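Local coordinates for protein glycerophosphoryl diester phosphodiesterase (PDB 3KS5) that belongs to the glycerophosphoryl diester phosphodiesterase family of TIM-barrel proteins and holds an iron(III) ion between acidic side chains of its barrel strands, at residues Ala28-Glu33 with Leu236-Arg241; Glu33-Leu38 with Asn101-Ile106; Asp37-Ala42 with Gly62-Met67; Glu105-Val110 with Ser138-Ala143. All blocks are in the same frame, centred on the assembly; numbering follows the deposited sequence.

Contact 1. Residues Ala28-Glu33 with Leu236-Arg241; sequences AMALEE and LAIALR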
loop_
_atom_site.group_PDB
_atom_site.type_symbol
_atom_site.label_atom_id
_atom_site.label_comp_id
_atom_site.label_asym_id
_atom_site.label_seq_id
_atom_site.Cartn_x
_atom_site.Cartn_y
_atom_site.Cartn_z
ATOM N N ALA A 28 10.171 -5.887 12.189
ATOM C CA ALA A 28 10.607 -7.052 12.979
ATOM C C ALA A 28 9.592 -8.195 13.057
ATOM O O ALA A 28 9.851 -9.173 13.737
ATOM C CB ALA A 28 10.996 -6.600 14.392
HETATM N N MSE A 29 8.495 -8.130 12.308
HETATM C CA MSE A 29 7.379 -9.083 12.453
HETATM C C MSE A 29 7.447 -10.181 11.412
HETATM O O MSE A 29 8.145 -10.034 10.397
HETATM C CB MSE A 29 6.048 -8.316 12.251
HETATM C CG MSE A 29 4.956 -8.507 13.280
HETATM SE SE MSE A 29 3.575 -7.003 13.156
HETATM C CE MSE A 29 4.490 -5.654 13.826
ATOM N N ALA A 30 6.638 -11.223 11.617
ATOM C CA ALA A 30 6.633 -12.433 10.815
ATOM C C ALA A 30 5.615 -12.378 9.688
ATOM O O ALA A 30 4.781 -13.277 9.541
ATOM C CB ALA A 30 6.340 -13.648 11.696
ATOM N N LEU A 31 5.728 -11.344 8.864
ATOM C CA LEU A 31 4.851 -11.181 7.689
ATOM C C LEU A 31 5.746 -10.749 6.544
ATOM O O LEU A 31 6.945 -10.511 6.762
ATOM C CB LEU A 31 3.706 -10.197 7.987
ATOM C CG LEU A 31 4.134 -8.942 8.750
ATOM C CD1 LEU A 31 5.254 -8.180 8.019
ATOM C CD2 LEU A 31 2.912 -8.047 9.074
ATOM N N GLU A 32 5.168 -10.576 5.350
ATOM C CA GLU A 32 5.979 -10.410 4.142
ATOM C C GLU A 32 6.151 -9.001 3.647
ATOM O O GLU A 32 7.199 -8.680 3.078
ATOM C CB GLU A 32 5.367 -11.236 3.045
ATOM C CG GLU A 32 5.313 -12.733 3.362
ATOM C CD GLU A 32 4.406 -13.052 4.520
ATOM O OE1 GLU A 32 3.278 -12.504 4.532
ATOM O OE2 GLU A 32 4.831 -13.810 5.439
ATOM N N GLU A 33 5.130 -8.149 3.834
ATOM C CA GLU A 33 5.193 -6.785 3.315
ATOM C C GLU A 33 4.723 -5.728 4.300
ATOM O O GLU A 33 3.965 -6.013 5.215
ATOM C CB GLU A 33 4.346 -6.665 2.026
ATOM C CG GLU A 33 4.804 -7.577 0.857
ATOM C CD GLU A 33 3.831 -7.596 -0.316
ATOM O OE1 GLU A 33 2.879 -6.782 -0.321
ATOM O OE2 GLU A 33 4.008 -8.429 -1.236
ATOM N N LEU A 236 -2.614 -9.591 14.774
ATOM C CA LEU A 236 -3.734 -10.517 14.704
ATOM C C LEU A 236 -3.790 -11.334 13.422
ATOM O O LEU A 236 -4.283 -12.473 13.444
ATOM C CB LEU A 236 -5.053 -9.734 14.807
ATOM C CG LEU A 236 -6.364 -10.490 14.567
ATOM C CD1 LEU A 236 -6.585 -11.520 15.686
ATOM C CD2 LEU A 236 -7.544 -9.539 14.437
ATOM N N ALA A 237 -3.384 -10.720 12.301
ATOM C CA ALA A 237 -3.437 -11.383 10.981
ATOM C C ALA A 237 -2.508 -12.601 10.976
ATOM O O ALA A 237 -2.943 -13.724 10.668
ATOM C CB ALA A 237 -3.071 -10.397 9.838
ATOM N N ILE A 238 -1.258 -12.342 11.351
ATOM C CA ILE A 238 -0.204 -13.374 11.554
ATOM C C ILE A 238 -0.723 -14.521 12.435
ATOM O O ILE A 238 -0.664 -15.696 12.061
ATOM C CB ILE A 238 1.040 -12.745 12.233
ATOM C CG1 ILE A 238 1.792 -11.863 11.248
ATOM C CG2 ILE A 238 2.010 -13.820 12.751
ATOM C CD1 ILE A 238 2.818 -10.980 11.845
ATOM N N ALA A 239 -1.279 -14.153 13.589
ATOM C CA ALA A 239 -1.901 -15.112 14.521
ATOM C C ALA A 239 -3.054 -15.891 13.915
ATOM O O ALA A 239 -3.190 -17.115 14.126
ATOM C CB ALA A 239 -2.374 -14.357 15.807
ATOM N N LEU A 240 -3.909 -15.197 13.164
ATOM C CA LEU A 240 -5.041 -15.872 12.507
ATOM C C LEU A 240 -4.563 -16.786 11.360
ATOM O O LEU A 240 -5.156 -17.849 11.130
ATOM C CB LEU A 240 -6.091 -14.853 12.009
ATOM C CG LEU A 240 -7.121 -14.322 13.009
ATOM C CD1 LEU A 240 -7.829 -13.047 12.464
ATOM C CD2 LEU A 240 -8.159 -15.419 13.355
ATOM N N ARG A 241 -3.526 -16.374 10.631
ATOM C CA ARG A 241 -3.013 -17.205 9.521
ATOM C C ARG A 241 -2.347 -18.463 10.086
ATOM O O ARG A 241 -2.700 -19.583 9.689
ATOM C CB ARG A 241 -1.994 -16.449 8.668
ATOM C CG ARG A 241 -1.433 -17.299 7.482
ATOM C CD ARG A 241 -0.498 -16.538 6.611
ATOM N NE ARG A 241 0.586 -15.920 7.352
ATOM C CZ ARG A 241 1.538 -15.176 6.791
ATOM N NH1 ARG A 241 1.569 -14.975 5.483
ATOM N NH2 ARG A 241 2.469 -14.604 7.540
#
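The flat guanidinium of Arg241 presents its edge to Glu32 and Ala30: carboxylate carbon CD of Glu32 and carbonyl O of Ala30 lie in its plane, while Leu31 CA approaches obliquely. The grip is end-on, with the carboxylate turned 62° from the guanidinium. Arg241 NH2 takes the syn lone pair of Glu32 OE2 at 3.3 Å, whereas Arg241 NH1 comes to Glu32 OE1 at 3.2 Å from above the carboxylate plane. From helix 234-246 the arginine runs out extended through CD and then bends at chi3 (54°), which carries its end across to the loop. Both groups have further partners near the chain start: Ile5 N on Glu32 OE1, and Thr3 O on Arg241 NH1.

Beside the ion pair, Ile238 pushes CD1 into the loop, 3.6 Å from CG of selenomethionine Met29 and 3.9 Å from Leu31 CG, with the Leu31 side chain crossing it at about a right angle. The C-terminal helix is thus joined to the loop entering barrel strand 33-40 by an apolar patch of Ile238, Met29 and Leu31 and a two-pronged salt bridge, whose positive partner would be expected to favour an ionised Glu32.

Contact 2. Residues Glu33-Leu38 with Asn101-Ile106; sequences EVEFDL and NFRCEI. With FE (Fe (III) ion), chain C.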
loop_
_atom_site.group_PDB
_atom_site.type_symbol
_atom_site.label_atom_id
_atom_site.label_comp_id
_atom_site.label_asym_id
_atom_site.label_seq_id
_atom_site.Cartn_x
_atom_site.Cartn_y
_atom_site.Cartn_z
ATOM N N GLU A 33 5.130 -8.149 3.834
ATOM C CA GLU A 33 5.193 -6.785 3.315
ATOM C C GLU A 33 4.723 -5.728 4.300
ATOM O O GLU A 33 3.965 -6.013 5.215
ATOM C CB GLU A 33 4.346 -6.665 2.026
ATOM C CG GLU A 33 4.804 -7.577 0.857
ATOM C CD GLU A 33 3.831 -7.596 -0.316
ATOM O OE1 GLU A 33 2.879 -6.782 -0.321
ATOM O OE2 GLU A 33 4.008 -8.429 -1.236
ATOM N N VAL A 34 5.262 -4.528 4.120
ATOM C CA VAL A 34 4.705 -3.337 4.693
ATOM C C VAL A 34 4.123 -2.462 3.526
ATOM O O VAL A 34 4.804 -2.231 2.504
ATOM C CB VAL A 34 5.724 -2.547 5.513
ATOM C CG1 VAL A 34 6.891 -2.105 4.660
ATOM C CG2 VAL A 34 4.998 -1.344 6.211
ATOM N N GLU A 35 2.872 -2.003 3.704
ATOM C CA GLU A 35 2.183 -1.127 2.768
ATOM C C GLU A 35 2.229 0.284 3.226
ATOM O O GLU A 35 2.056 0.564 4.416
ATOM C CB GLU A 35 0.727 -1.549 2.612
ATOM C CG GLU A 35 0.010 -0.945 1.362
ATOM C CD GLU A 35 -0.606 0.431 1.549
ATOM O OE1 GLU A 35 -0.713 0.943 2.707
ATOM O OE2 GLU A 35 -0.978 1.013 0.503
ATOM N N PHE A 36 2.414 1.191 2.284
ATOM C CA PHE A 36 2.492 2.594 2.597
ATOM C C PHE A 36 2.245 3.448 1.355
ATOM O O PHE A 36 2.316 2.959 0.236
ATOM C CB PHE A 36 3.861 2.935 3.199
ATOM C CG PHE A 36 5.027 2.551 2.314
ATOM C CD1 PHE A 36 5.532 1.257 2.336
ATOM C CD2 PHE A 36 5.635 3.491 1.499
ATOM C CE1 PHE A 36 6.585 0.890 1.497
ATOM C CE2 PHE A 36 6.701 3.133 0.666
ATOM C CZ PHE A 36 7.173 1.835 0.668
ATOM N N ASP A 37 2.031 4.737 1.591
ATOM C CA ASP A 37 1.663 5.720 0.587
ATOM C C ASP A 37 2.744 6.779 0.598
ATOM O O ASP A 37 3.356 6.987 1.639
ATOM C CB ASP A 37 0.303 6.316 0.982
ATOM C CG ASP A 37 -0.724 5.239 1.385
ATOM O OD1 ASP A 37 -1.270 4.565 0.496
ATOM O OD2 ASP A 37 -1.002 5.043 2.602
ATOM N N LEU A 38 2.998 7.429 -0.551
ATOM C CA LEU A 38 4.010 8.494 -0.656
ATOM C C LEU A 38 3.490 9.734 -1.343
ATOM O O LEU A 38 2.640 9.635 -2.225
ATOM C CB LEU A 38 5.261 8.003 -1.423
ATOM C CG LEU A 38 5.991 6.776 -0.857
ATOM C CD1 LEU A 38 6.945 6.139 -1.925
ATOM C CD2 LEU A 38 6.735 7.120 0.496
ATOM N N ASN A 101 9.321 -6.891 2.835
ATOM C CA ASN A 101 9.446 -6.127 1.578
ATOM C C ASN A 101 8.439 -4.974 1.446
ATOM O O ASN A 101 7.502 -4.883 2.232
ATOM C CB ASN A 101 9.324 -7.104 0.402
ATOM C CG ASN A 101 10.531 -8.035 0.290
ATOM O OD1 ASN A 101 11.643 -7.722 0.756
ATOM N ND2 ASN A 101 10.314 -9.188 -0.325
ATOM N N PHE A 102 8.667 -4.078 0.486
ATOM C CA PHE A 102 7.774 -2.942 0.259
ATOM C C PHE A 102 6.578 -3.202 -0.700
ATOM O O PHE A 102 6.696 -3.925 -1.713
ATOM C CB PHE A 102 8.535 -1.737 -0.292
ATOM C CG PHE A 102 9.433 -1.030 0.694
ATOM C CD1 PHE A 102 9.475 -1.331 2.047
ATOM C CD2 PHE A 102 10.196 0.029 0.246
ATOM C CE1 PHE A 102 10.290 -0.600 2.908
ATOM C CE2 PHE A 102 10.989 0.760 1.101
ATOM C CZ PHE A 102 11.044 0.438 2.434
ATOM N N ARG A 103 5.421 -2.622 -0.315
ATOM C CA ARG A 103 4.239 -2.467 -1.168
ATOM C C ARG A 103 3.890 -0.985 -1.109
ATOM O O ARG A 103 3.288 -0.515 -0.143
ATOM C CB ARG A 103 3.091 -3.323 -0.702
ATOM C CG ARG A 103 1.807 -3.023 -1.408
ATOM C CD ARG A 103 0.725 -3.907 -0.895
ATOM N NE ARG A 103 -0.577 -3.463 -1.372
ATOM C CZ ARG A 103 -1.621 -4.253 -1.594
ATOM N NH1 ARG A 103 -1.540 -5.567 -1.480
ATOM N NH2 ARG A 103 -2.772 -3.699 -1.990
ATOM N N CYS A 104 4.308 -0.265 -2.138
ATOM C CA CYS A 104 4.251 1.176 -2.215
ATOM C C CYS A 104 2.972 1.559 -2.953
ATOM O O CYS A 104 2.638 0.877 -3.926
ATOM C CB CYS A 104 5.482 1.626 -2.996
ATOM S SG CYS A 104 5.750 3.354 -3.299
ATOM N N GLU A 105 2.245 2.597 -2.495
ATOM C CA GLU A 105 1.111 3.147 -3.268
ATOM C C GLU A 105 1.374 4.554 -3.783
ATOM O O GLU A 105 1.764 5.454 -3.011
ATOM C CB GLU A 105 -0.210 3.172 -2.496
ATOM C CG GLU A 105 -1.398 3.521 -3.427
ATOM C CD GLU A 105 -2.753 3.481 -2.772
ATOM O OE1 GLU A 105 -2.929 2.826 -1.728
ATOM O OE2 GLU A 105 -3.678 4.066 -3.350
ATOM N N ILE A 106 1.148 4.738 -5.089
ATOM C CA ILE A 106 1.259 6.041 -5.736
ATOM C C ILE A 106 -0.140 6.685 -5.645
ATOM O O ILE A 106 -1.079 6.283 -6.343
ATOM C CB ILE A 106 1.767 5.940 -7.200
ATOM C CG1 ILE A 106 3.049 5.096 -7.304
ATOM C CG2 ILE A 106 2.108 7.312 -7.756
ATOM C CD1 ILE A 106 4.240 5.651 -6.482
HETATM FE FE FE C . -2.601 2.765 0.610
HETATM O O HOH W 1 1.198 -6.729 -2.461
HETATM O O HOH W 2 6.568 -7.167 -2.366
HETATM O O HOH W 3 -1.214 -0.428 -1.593
HETATM O O HOH W 4 -2.175 2.983 3.017
#
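Two neighbouring parallel strands of the TIM barrel, 33-38 and 101-106, pair here in register, and their inward-facing acids build the iron site. Backbone bonds alternate between them, from Val34 N to Asn101 O (3.0 Å) up to Glu105 N with Phe36 O (2.8 Å).

On the barrel's inner face, Glu35 OE2 and Glu105 OE1 each bind iron(III) at 2.4 Å and Asp37 OD1 at 2.2 Å; a water and one further atom also bind it. Glu35 bends at chi2 (-86°) to reach the metal, while Glu105 arrives extended, its OE2 salt-bridged to Lys107. Behind them, Arg103 crosses Glu35 at a slant, its NE giving a hydrogen bond to a water that donates to Glu35 OE2; another water donates to Glu33 OE1 and is weakly held by Arg103 NH1. Glu33 is also salt-bridged to Arg4.

The other face is apolar. The Phe36 ring points its edge at the face of Phe102 in a T-shaped pair, centroids 4.8 Å apart, and takes Cys104 CA over its own face. Leu38 CD1 sits 3.3 Å from Cys104 SG. Asp37 OD1 and Glu105 OE1 come within 3.3 Å without a hydrogen bond, a closeness between acids that the shared cation probably makes tolerable.

Contact 3. Residues Asp37-Ala42 with Gly62-Met67; sequences DLHPTA and GAIVDM. With FE (Fe (III) ion), chain C.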
loop_
_atom_site.group_PDB
_atom_site.type_symbol
_atom_site.label_atom_id
_atom_site.label_comp_id
_atom_site.label_asym_id
_atom_site.label_seq_id
_atom_site.Cartn_x
_atom_site.Cartn_y
_atom_site.Cartn_z
ATOM N N ASP A 37 2.031 4.737 1.591
ATOM C CA ASP A 37 1.663 5.720 0.587
ATOM C C ASP A 37 2.744 6.779 0.598
ATOM O O ASP A 37 3.356 6.987 1.639
ATOM C CB ASP A 37 0.303 6.316 0.982
ATOM C CG ASP A 37 -0.724 5.239 1.385
ATOM O OD1 ASP A 37 -1.270 4.565 0.496
ATOM O OD2 ASP A 37 -1.002 5.043 2.602
ATOM N N LEU A 38 2.998 7.429 -0.551
ATOM C CA LEU A 38 4.010 8.494 -0.656
ATOM C C LEU A 38 3.490 9.734 -1.343
ATOM O O LEU A 38 2.640 9.635 -2.225
ATOM C CB LEU A 38 5.261 8.003 -1.423
ATOM C CG LEU A 38 5.991 6.776 -0.857
ATOM C CD1 LEU A 38 6.945 6.139 -1.925
ATOM C CD2 LEU A 38 6.735 7.120 0.496
ATOM N N HIS A 39 4.011 10.893 -0.934
ATOM C CA HIS A 39 3.690 12.205 -1.512
ATOM C C HIS A 39 4.959 13.018 -1.541
ATOM O O HIS A 39 5.805 12.830 -0.677
ATOM C CB HIS A 39 2.659 12.981 -0.671
ATOM C CG HIS A 39 1.413 12.219 -0.435
ATOM N ND1 HIS A 39 0.290 12.368 -1.216
ATOM C CD2 HIS A 39 1.145 11.219 0.434
ATOM C CE1 HIS A 39 -0.623 11.499 -0.823
ATOM N NE2 HIS A 39 -0.134 10.800 0.187
ATOM N N PRO A 40 5.111 13.910 -2.534
ATOM C CA PRO A 40 6.263 14.800 -2.568
ATOM C C PRO A 40 6.039 16.070 -1.757
ATOM O O PRO A 40 4.896 16.492 -1.607
ATOM C CB PRO A 40 6.346 15.198 -4.046
ATOM C CG PRO A 40 4.932 15.223 -4.494
ATOM C CD PRO A 40 4.239 14.109 -3.711
ATOM N N THR A 41 7.121 16.693 -1.291
ATOM C CA THR A 41 7.051 18.011 -0.655
ATOM C C THR A 41 7.447 19.017 -1.699
ATOM O O THR A 41 8.061 18.649 -2.699
ATOM C CB THR A 41 8.026 18.154 0.513
ATOM O OG1 THR A 41 9.361 18.287 -0.001
ATOM C CG2 THR A 41 7.935 16.939 1.470
ATOM N N ALA A 42 7.156 20.291 -1.454
ATOM C CA ALA A 42 7.476 21.367 -2.403
ATOM C C ALA A 42 8.964 21.527 -2.769
ATOM O O ALA A 42 9.271 22.201 -3.755
ATOM C CB ALA A 42 6.945 22.701 -1.875
ATOM N N GLY A 62 -2.668 21.458 5.920
ATOM C CA GLY A 62 -2.131 21.778 4.581
ATOM C C GLY A 62 -1.716 20.595 3.728
ATOM O O GLY A 62 -1.531 19.482 4.236
ATOM N N ALA A 63 -1.576 20.873 2.424
ATOM C CA ALA A 63 -1.166 19.888 1.398
ATOM C C ALA A 63 0.325 19.715 1.434
ATOM O O ALA A 63 1.056 20.703 1.359
ATOM C CB ALA A 63 -1.581 20.355 0.021
ATOM N N ILE A 64 0.776 18.465 1.509
ATOM C CA ILE A 64 2.197 18.134 1.644
ATOM C C ILE A 64 3.068 18.736 0.513
ATOM O O ILE A 64 4.170 19.250 0.748
ATOM C CB ILE A 64 2.384 16.601 1.688
ATOM C CG1 ILE A 64 1.736 16.010 2.950
ATOM C CG2 ILE A 64 3.870 16.218 1.599
ATOM C CD1 ILE A 64 1.851 14.509 3.050
ATOM N N VAL A 65 2.548 18.681 -0.711
ATOM C CA VAL A 65 3.239 19.209 -1.889
ATOM C C VAL A 65 3.390 20.748 -1.862
ATOM O O VAL A 65 4.286 21.286 -2.507
ATOM C CB VAL A 65 2.513 18.747 -3.198
ATOM C CG1 VAL A 65 1.265 19.620 -3.473
ATOM C CG2 VAL A 65 3.482 18.783 -4.368
ATOM N N ASP A 66 2.522 21.455 -1.132
ATOM C CA ASP A 66 2.654 22.911 -0.986
ATOM C C ASP A 66 3.676 23.343 0.092
ATOM O O ASP A 66 3.948 24.545 0.218
ATOM C CB ASP A 66 1.299 23.560 -0.644
ATOM C CG ASP A 66 0.261 23.405 -1.739
ATOM O OD1 ASP A 66 0.600 23.437 -2.954
ATOM O OD2 ASP A 66 -0.929 23.283 -1.360
HETATM N N MSE A 67 4.264 22.403 0.835
HETATM C CA MSE A 67 5.126 22.758 1.975
HETATM C C MSE A 67 6.471 22.047 1.949
HETATM O O MSE A 67 6.617 21.019 1.296
HETATM C CB MSE A 67 4.393 22.508 3.320
HETATM C CG MSE A 67 3.816 21.111 3.553
HETATM SE SE MSE A 67 2.606 20.940 5.154
HETATM C CE MSE A 67 1.409 22.393 4.732
HETATM FE FE FE C . -2.601 2.765 0.610
HETATM O O HOH W 4 -2.175 2.983 3.017
#
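Ala42 and Met67 are joined by the one hydrogen bond of this contact: Ala42 N donates to Met67 O at 2.9 Å, with the donor standing 42° above the carbonyl plane instead of on a lone pair. Around it the backbones pack closely. Thr41 CA points its hydrogen at Ile64 O, 3.4 Å away and nearly straight, and Val65 CA comes within 3.2 Å of Pro40 O. Thr41 CB also rests on the carbonyl oxygen of Met67, at 3.3 Å.

Pro40 and Val65 run alongside each other, pointing the same way, with Pro40 CG 3.8 Å from Val65 CG2. Ile64 uses two branches: CG2 sits on Pro40 O at 3.4 Å, and CD1, at the end of an extended chi2 (179°), reaches His39 CB at 4.1 Å, crossing that side chain at about a right angle.

Further out, the imidazole of His39 is held at both nitrogens, ND1 by Tyr115 OH and NE2 by His50 O, so its ring orientation is fixed from outside the contact. Thr41 OG1 bonds to Asp43 OD1 and Ala45 N, shaping the turn toward strand 46-48. The 62-67 loop carries a short 3-10 turn, 64-66, closed by Asp66 N to Ala63 O and Met67 N to Ile64 O. Through it, the loop before helix 69-74 packs against the end of TIM-barrel strand 33-40, which pairs antiparallel with 46-48 and carries the iron ligand Asp37.

Contact 4. Residues Glu105-Val110 with Ser138-Ala143; sequences EIKPGV and SSFLLA. With FE (Fe (III) ion), chain C; ACT (acetate ion), chain D.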
loop_
_atom_site.group_PDB
_atom_site.type_symbol
_atom_site.label_atom_id
_atom_site.label_comp_id
_atom_site.label_asym_id
_atom_site.label_seq_id
_atom_site.Cartn_x
_atom_site.Cartn_y
_atom_site.Cartn_z
ATOM N N GLU A 105 2.245 2.597 -2.495
ATOM C CA GLU A 105 1.111 3.147 -3.268
ATOM C C GLU A 105 1.374 4.554 -3.783
ATOM O O GLU A 105 1.764 5.454 -3.011
ATOM C CB GLU A 105 -0.210 3.172 -2.496
ATOM C CG GLU A 105 -1.398 3.521 -3.427
ATOM C CD GLU A 105 -2.753 3.481 -2.772
ATOM O OE1 GLU A 105 -2.929 2.826 -1.728
ATOM O OE2 GLU A 105 -3.678 4.066 -3.350
ATOM N N ILE A 106 1.148 4.738 -5.089
ATOM C CA ILE A 106 1.259 6.041 -5.736
ATOM C C ILE A 106 -0.140 6.685 -5.645
ATOM O O ILE A 106 -1.079 6.283 -6.343
ATOM C CB ILE A 106 1.767 5.940 -7.200
ATOM C CG1 ILE A 106 3.049 5.096 -7.304
ATOM C CG2 ILE A 106 2.108 7.312 -7.756
ATOM C CD1 ILE A 106 4.240 5.651 -6.482
ATOM N N LYS A 107 -0.273 7.646 -4.734
ATOM C CA LYS A 107 -1.533 8.339 -4.463
ATOM C C LYS A 107 -1.519 9.655 -5.210
ATOM O O LYS A 107 -0.454 10.256 -5.387
ATOM C CB LYS A 107 -1.681 8.670 -2.959
ATOM C CG LYS A 107 -2.060 7.538 -2.006
ATOM C CD LYS A 107 -3.490 7.108 -2.145
ATOM C CE LYS A 107 -3.915 6.161 -1.018
ATOM N NZ LYS A 107 -5.117 5.324 -1.336
ATOM N N PRO A 108 -2.692 10.140 -5.627
ATOM C CA PRO A 108 -2.768 11.449 -6.244
ATOM C C PRO A 108 -2.780 12.565 -5.202
ATOM O O PRO A 108 -2.855 12.308 -3.988
ATOM C CB PRO A 108 -4.103 11.397 -7.007
ATOM C CG PRO A 108 -4.929 10.469 -6.253
ATOM C CD PRO A 108 -4.013 9.481 -5.575
ATOM N N GLY A 109 -2.736 13.796 -5.683
ATOM C CA GLY A 109 -2.808 14.958 -4.818
ATOM C C GLY A 109 -4.212 15.293 -4.345
ATOM O O GLY A 109 -5.152 14.516 -4.522
ATOM N N VAL A 110 -4.340 16.471 -3.739
ATOM C CA VAL A 110 -5.620 16.951 -3.178
ATOM C C VAL A 110 -6.708 17.091 -4.245
ATOM O O VAL A 110 -7.869 16.748 -4.012
ATOM C CB VAL A 110 -5.432 18.292 -2.443
ATOM C CG1 VAL A 110 -6.773 18.976 -2.200
ATOM C CG2 VAL A 110 -4.711 18.056 -1.151
ATOM N N SER A 138 1.705 -0.080 -6.489
ATOM C CA SER A 138 0.253 -0.146 -6.529
ATOM C C SER A 138 -0.338 1.257 -6.733
ATOM O O SER A 138 0.287 2.251 -6.405
ATOM C CB SER A 138 -0.286 -0.771 -5.248
ATOM O OG SER A 138 -0.038 0.082 -4.133
ATOM N N SER A 139 -1.527 1.323 -7.325
ATOM C CA SER A 139 -2.264 2.594 -7.472
ATOM C C SER A 139 -3.692 2.287 -7.862
ATOM O O SER A 139 -3.961 1.237 -8.451
ATOM C CB SER A 139 -1.626 3.502 -8.524
ATOM O OG SER A 139 -2.126 4.825 -8.470
ATOM N N PHE A 140 -4.601 3.198 -7.506
ATOM C CA PHE A 140 -5.990 3.156 -7.978
ATOM C C PHE A 140 -6.120 3.749 -9.398
ATOM O O PHE A 140 -7.110 3.453 -10.126
ATOM C CB PHE A 140 -6.954 3.928 -7.021
ATOM C CG PHE A 140 -7.330 3.186 -5.788
ATOM C CD1 PHE A 140 -8.422 2.349 -5.767
ATOM C CD2 PHE A 140 -6.598 3.328 -4.643
ATOM C CE1 PHE A 140 -8.773 1.652 -4.598
ATOM C CE2 PHE A 140 -6.924 2.625 -3.488
ATOM C CZ PHE A 140 -8.014 1.811 -3.459
ATOM N N LEU A 141 -5.144 4.557 -9.803
ATOM C CA LEU A 141 -5.235 5.281 -11.062
ATOM C C LEU A 141 -4.513 4.590 -12.211
ATOM O O LEU A 141 -3.319 4.388 -12.138
ATOM C CB LEU A 141 -4.662 6.699 -10.935
ATOM C CG LEU A 141 -5.507 7.800 -10.266
ATOM C CD1 LEU A 141 -5.922 7.403 -8.850
ATOM C CD2 LEU A 141 -4.734 9.152 -10.249
ATOM N N LEU A 142 -5.245 4.321 -13.295
ATOM C CA LEU A 142 -4.659 3.787 -14.534
ATOM C C LEU A 142 -3.568 4.699 -15.120
ATOM O O LEU A 142 -2.619 4.191 -15.694
ATOM C CB LEU A 142 -5.753 3.494 -15.578
ATOM C CG LEU A 142 -6.706 2.326 -15.338
ATOM C CD1 LEU A 142 -7.673 2.060 -16.513
ATOM C CD2 LEU A 142 -5.915 1.056 -15.021
ATOM N N ALA A 143 -3.649 6.023 -14.958
ATOM C CA ALA A 143 -2.567 6.904 -15.433
ATOM C C ALA A 143 -1.255 6.568 -14.741
ATOM O O ALA A 143 -0.171 6.582 -15.365
ATOM C CB ALA A 143 -2.885 8.358 -15.192
HETATM FE FE FE C . -2.601 2.765 0.610
HETATM C C ACT D . -5.946 3.057 1.222
HETATM O O ACT D . -5.962 2.707 2.428
HETATM O OXT ACT D . -5.020 3.840 0.846
HETATM C CH3 ACT D . -7.049 2.525 0.336
HETATM O O HOH W 5 -3.593 5.399 -5.698
HETATM O O HOH W 4 -2.175 2.983 3.017
#
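Strands 101-106 and 135-139 run parallel here, Glu105 opposite Ser138, with Ile106 N giving Ser138 O a nearly straight 2.9 Å hydrogen bond. Beyond this bridge, Ser139 OG, swung anti to its own N (chi1 -167°), donates to Ile106 O at 2.8 Å in the carbonyl plane, and in turn accepts a weak bond from Leu141 N, the N-cap residue of helix 142-151. Ser138 OG bonds to Cys104 O.

Phe140 turns the edge of its ring to Glu105, CD2 meeting Glu105 OE2 at 3.3 Å with the ring and carboxylate planes 49° apart. A water in the ring plane ties the corner together: it donates to Glu105 OE2 and to Ile106 O and accepts from Phe140 N. Lys107 doubles back by a bend at chi2 (-72°), bringing NZ above the carboxylate plane of Glu105 to form a salt bridge with OE2, 2.8 Å away. Lys107 NZ also donates to OXT of an acetate, probably from the crystallisation liquor, at 2.6 Å; Arg9 bonds the acetate too, and the acetate methyl meets the Phe140 edge. Further along, Pro108 CB packs on Leu141 CD2 at 4.0 Å.

Glu105 thus gives OE1 to iron and OE2 to a lysine and a water. This second shell helps fix the carboxylate's rotation and, with the metal, probably makes the spot favourable for an anion such as the acetate.

Overall arrangement
Strand 33-40 runs from the loop of contact 1 through contact 2 to contact 3. Contact 1 lies at its entry, contact 2 at the iron site, about 4 Å from the chain centre, and contact 3 past its exit; the centres of contacts 1 and 3 are about 31 Å apart, on opposite sides of the chain's centre. Glu32 O probably bonds to Asn101 N, linking contact 1 to contact 2. Contact 4 extends the same sheet from strand 101-106 to 135-139, its centre about 12 Å from that of contact 2, and they share Glu105. Asp37 and Glu105 bring contacts 2, 3 and 4 to one metal, while His39 CE1 touches Lys107 CB at 3.7 Å.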